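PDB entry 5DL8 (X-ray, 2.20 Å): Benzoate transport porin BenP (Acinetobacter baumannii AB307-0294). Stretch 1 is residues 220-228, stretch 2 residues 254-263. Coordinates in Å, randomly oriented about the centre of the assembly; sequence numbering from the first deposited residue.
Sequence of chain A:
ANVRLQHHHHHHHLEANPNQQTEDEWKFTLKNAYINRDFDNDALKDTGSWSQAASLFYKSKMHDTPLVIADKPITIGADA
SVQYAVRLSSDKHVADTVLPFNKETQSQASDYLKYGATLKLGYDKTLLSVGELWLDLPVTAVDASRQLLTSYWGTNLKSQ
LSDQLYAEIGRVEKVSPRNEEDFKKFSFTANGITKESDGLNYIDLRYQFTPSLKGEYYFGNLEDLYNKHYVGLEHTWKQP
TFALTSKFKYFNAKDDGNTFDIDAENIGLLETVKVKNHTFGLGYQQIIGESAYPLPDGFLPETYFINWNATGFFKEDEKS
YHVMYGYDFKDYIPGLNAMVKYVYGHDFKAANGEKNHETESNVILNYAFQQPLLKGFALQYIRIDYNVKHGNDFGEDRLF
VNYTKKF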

# COMPACT_ATOMS: atom_id res chain seq x y z
N GLY A 220 -9.32 -0.68 13.73
CA GLY A 220 -7.94 -0.95 14.16
C GLY A 220 -7.56 -0.22 15.45
O GLY A 220 -7.65 0.99 15.52
N ASN A 221 -7.12 -1.00 16.44
CA ASN A 221 -6.70 -0.44 17.74
C ASN A 221 -5.18 -0.52 17.71
O ASN A 221 -4.58 -1.59 17.90
N LEU A 222 -4.56 0.61 17.41
CA LEU A 222 -3.12 0.65 17.40
C LEU A 222 -2.65 1.01 18.82
O LEU A 222 -2.67 2.12 19.13
N GLU A 223 -2.35 0.06 19.67
CA GLU A 223 -2.21 0.35 21.11
C GLU A 223 -1.31 1.53 21.44
O GLU A 223 -0.19 1.58 20.90
N ASP A 224 -1.79 2.49 22.25
CA ASP A 224 -1.02 3.68 22.82
C ASP A 224 -0.77 4.77 21.78
O ASP A 224 -0.14 5.78 22.06
N LEU A 225 -1.19 4.54 20.53
CA LEU A 225 -1.10 5.57 19.48
C LEU A 225 -2.52 6.14 19.12
O LEU A 225 -2.87 7.26 19.50
N TYR A 226 -3.36 5.36 18.44
CA TYR A 226 -4.67 5.83 17.96
C TYR A 226 -5.55 4.64 17.52
O TYR A 226 -5.09 3.51 17.23
N ASN A 227 -6.81 4.93 17.52
CA ASN A 227 -7.87 4.01 17.06
C ASN A 227 -8.49 4.48 15.79
O ASN A 227 -8.73 5.65 15.60
N LYS A 228 -8.69 3.59 14.87
CA LYS A 228 -9.14 3.98 13.53
C LYS A 228 -10.36 3.19 13.09
O LYS A 228 -10.39 1.96 13.19
N LYS A 254 -8.61 8.82 16.03
CA LYS A 254 -8.59 9.44 17.30
C LYS A 254 -7.58 8.86 18.24
O LYS A 254 -7.48 7.64 18.35
N ASP A 255 -6.88 9.67 19.03
CA ASP A 255 -5.74 9.01 19.80
C ASP A 255 -6.18 7.98 20.89
O ASP A 255 -7.24 8.16 21.41
N ASP A 256 -5.38 6.91 21.14
CA ASP A 256 -5.73 5.75 22.03
C ASP A 256 -5.14 6.06 23.37
O ASP A 256 -3.88 6.05 23.54
N GLY A 257 -6.08 6.31 24.29
CA GLY A 257 -5.86 7.13 25.45
C GLY A 257 -5.62 8.59 25.04
O GLY A 257 -6.53 9.26 24.53
N ASN A 258 -4.37 9.01 25.31
CA ASN A 258 -3.82 10.36 25.10
C ASN A 258 -2.41 10.32 24.35
O ASN A 258 -2.28 9.59 23.28
N THR A 259 -1.40 11.05 24.88
CA THR A 259 -0.16 11.45 24.13
C THR A 259 -0.31 12.38 22.86
O THR A 259 0.28 13.45 22.88
N PHE A 260 -1.02 12.01 21.78
CA PHE A 260 -0.97 12.79 20.54
C PHE A 260 -2.07 13.80 20.21
O PHE A 260 -1.93 14.70 19.34
N ASP A 261 -3.21 13.79 20.80
CA ASP A 261 -4.20 14.68 20.11
C ASP A 261 -4.24 14.40 18.51
O ASP A 261 -3.78 15.19 17.60
N ILE A 262 -4.61 13.17 18.22
CA ILE A 262 -5.08 12.77 16.91
C ILE A 262 -6.62 12.99 16.95
O ILE A 262 -7.30 12.56 17.87
N ASP A 263 -7.11 13.85 16.05
CA ASP A 263 -8.52 14.18 15.88
C ASP A 263 -8.77 14.46 14.36
O ASP A 263 -8.72 15.63 13.89

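The two stretches meet as neighbouring antiparallel strands that open into loops. N227 and K254 form a hydrogen-bonded pair, with N227 N to K254 O at 2.9 Å and K254 N to N227 O at 3.2 Å. Y226 and D255 form the next, non-hydrogen-bonded pair. Y226 CA and D255 CA lie 3.8 Å apart, and the side chains diverge. Beyond it, D256 N donates to L225 O at 3.0 Å.

D256 is the centre of the polar contact. Its CA-to-CB bond points toward stretch 1, and chi1 is t (177°). With chi2 at 53°, its two carboxylate oxygens take different donors. D256 OD2 accepts from the backbone D224 N at 3.0 Å, with an almost straight N-H...O angle of 175°. D256 OD1 accepts from N227 ND2 at 3.1 Å. The carboxylate thus ties the turn of stretch 1 to the strand that follows it.

N227 is m (-64°). Its CB lies on the same sheet face as that of K254, but its amide end comes nearer to stretch 2, which brings ND2 to D256. The other end of this amide, N227 OD1, accepts from N221 ND2 at 2.7 Å. N221 is t (161°), and its CB points sideways. The result is a short polar chain from N221 through N227 to D256.

The apolar contacts involve two pairs. L225 is m, t. Its CA-to-CB bond points away from stretch 2, yet L225 CD2 lies 3.8 Å from F260 CE2. F260 is m (-56°) with CB toward stretch 1, and this orientation carries the ring to the leucine. D224 O sits at the edge of the same ring, 4.2 Å from F260 CE2.

I262 also points toward stretch 1. Its m, t conformation extends I262 CD1 to 3.4 Å from Y226 CD2, a close contact that meets the ring obliquely. Y226 is p (62°), and the end of its side chain leads away from stretch 2.

Other side chains turn elsewhere. K254 is t, p, t, p, and its end leads away from stretch 1. K254 NZ makes a weak hydrogen bond to I262 O at 3.4 Å and a long salt bridge to D263 OD1 at 3.7 Å, both within stretch 2. D255 is p (67°) and also leads away; D255 OD2 accepts from D261 N at 2.9 Å, bracing the loop. G257 has phi of 67°, a positive value that favours glycine. The CB atoms of E223 and D224 point away from stretch 2.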

# COMPACT_ATOMS: atom_id res chain seq x y z
CB ASN A 221 -7.38 -1.18 18.95
CG ASN A 221 -6.67 -0.96 20.28
OD1 ASN A 221 -6.38 -1.89 20.93
ND2 ASN A 221 -6.36 0.22 20.62
CB LEU A 222 -2.65 1.61 16.23
CG LEU A 222 -1.18 1.66 15.88
CD1 LEU A 222 -0.52 0.34 15.57
CD2 LEU A 222 -1.02 2.65 14.75
CB GLU A 223 -1.76 -0.86 21.89
CG GLU A 223 -2.74 -2.03 21.90
CD GLU A 223 -2.23 -3.23 22.67
OE1 GLU A 223 -1.24 -3.10 23.43
OE2 GLU A 223 -2.77 -4.34 22.49
CB ASP A 224 0.38 3.32 23.41
CG ASP A 224 0.45 1.89 24.08
OD1 ASP A 224 -0.24 1.85 25.12
OD2 ASP A 224 1.18 0.87 23.55
CB LEU A 225 -0.30 5.03 18.26
CG LEU A 225 1.02 4.29 18.59
CD1 LEU A 225 1.79 3.84 17.34
CD2 LEU A 225 1.90 5.24 19.36
CB TYR A 226 -4.52 6.92 16.88
CG TYR A 226 -3.81 6.49 15.57
CD1 TYR A 226 -4.52 5.93 14.50
CD2 TYR A 226 -2.44 6.76 15.36
CE1 TYR A 226 -3.85 5.52 13.30
CE2 TYR A 226 -1.78 6.41 14.21
CZ TYR A 226 -2.46 5.77 13.20
OH TYR A 226 -1.79 5.46 12.04
CB ASN A 227 -8.90 3.88 18.19
CG ASN A 227 -8.27 3.24 19.43
OD1 ASN A 227 -7.40 2.36 19.33
ND2 ASN A 227 -8.62 3.75 20.60
CB LYS A 228 -8.00 3.82 12.58
CG LYS A 228 -8.26 4.04 11.09
CD LYS A 228 -7.04 3.44 10.41
CE LYS A 228 -6.86 3.68 8.89
NZ LYS A 228 -6.40 5.05 8.47
CB LYS A 254 -9.99 9.24 17.91
CG LYS A 254 -10.35 10.28 18.87
CD LYS A 254 -10.85 11.51 18.10
CE LYS A 254 -11.16 12.68 19.11
NZ LYS A 254 -9.95 13.36 19.78
CB ASP A 255 -4.71 10.01 20.33
CG ASP A 255 -5.25 10.83 21.29
OD1 ASP A 255 -6.51 10.79 21.41
OD2 ASP A 255 -4.49 11.45 21.98
CB ASP A 256 -5.22 4.35 21.60
CG ASP A 256 -5.59 3.21 22.62
OD1 ASP A 256 -6.76 3.04 23.00
OD2 ASP A 256 -4.71 2.44 23.06
CB ASN A 258 -3.80 11.11 26.45
CG ASN A 258 -4.81 12.27 26.51
OD1 ASN A 258 -4.50 13.32 27.07
ND2 ASN A 258 -6.03 12.07 26.00
CB THR A 259 0.77 10.22 23.81
OG1 THR A 259 1.44 9.76 24.97
CG2 THR A 259 1.86 10.60 22.87
CB PHE A 260 -0.70 11.88 19.31
CG PHE A 260 0.55 11.05 19.43
CD1 PHE A 260 1.84 11.64 19.25
CD2 PHE A 260 0.47 9.71 19.77
CE1 PHE A 260 3.01 10.88 19.35
CE2 PHE A 260 1.64 8.94 19.93
CZ PHE A 260 2.92 9.52 19.71
CB ASP A 261 -3.94 16.19 20.49
CG ASP A 261 -4.18 16.48 22.05
OD1 ASP A 261 -4.46 15.57 22.86
OD2 ASP A 261 -4.16 17.64 22.46
CB ILE A 262 -4.58 11.38 16.61
CG1 ILE A 262 -3.01 11.39 16.40
CG2 ILE A 262 -5.32 10.81 15.46
CD1 ILE A 262 -2.28 10.02 16.35
CB ASP A 263 -8.80 15.42 16.63
CG ASP A 263 -10.26 15.84 16.49
OD1 ASP A 263 -11.12 14.97 16.65
OD2 ASP A 263 -10.52 17.02 16.27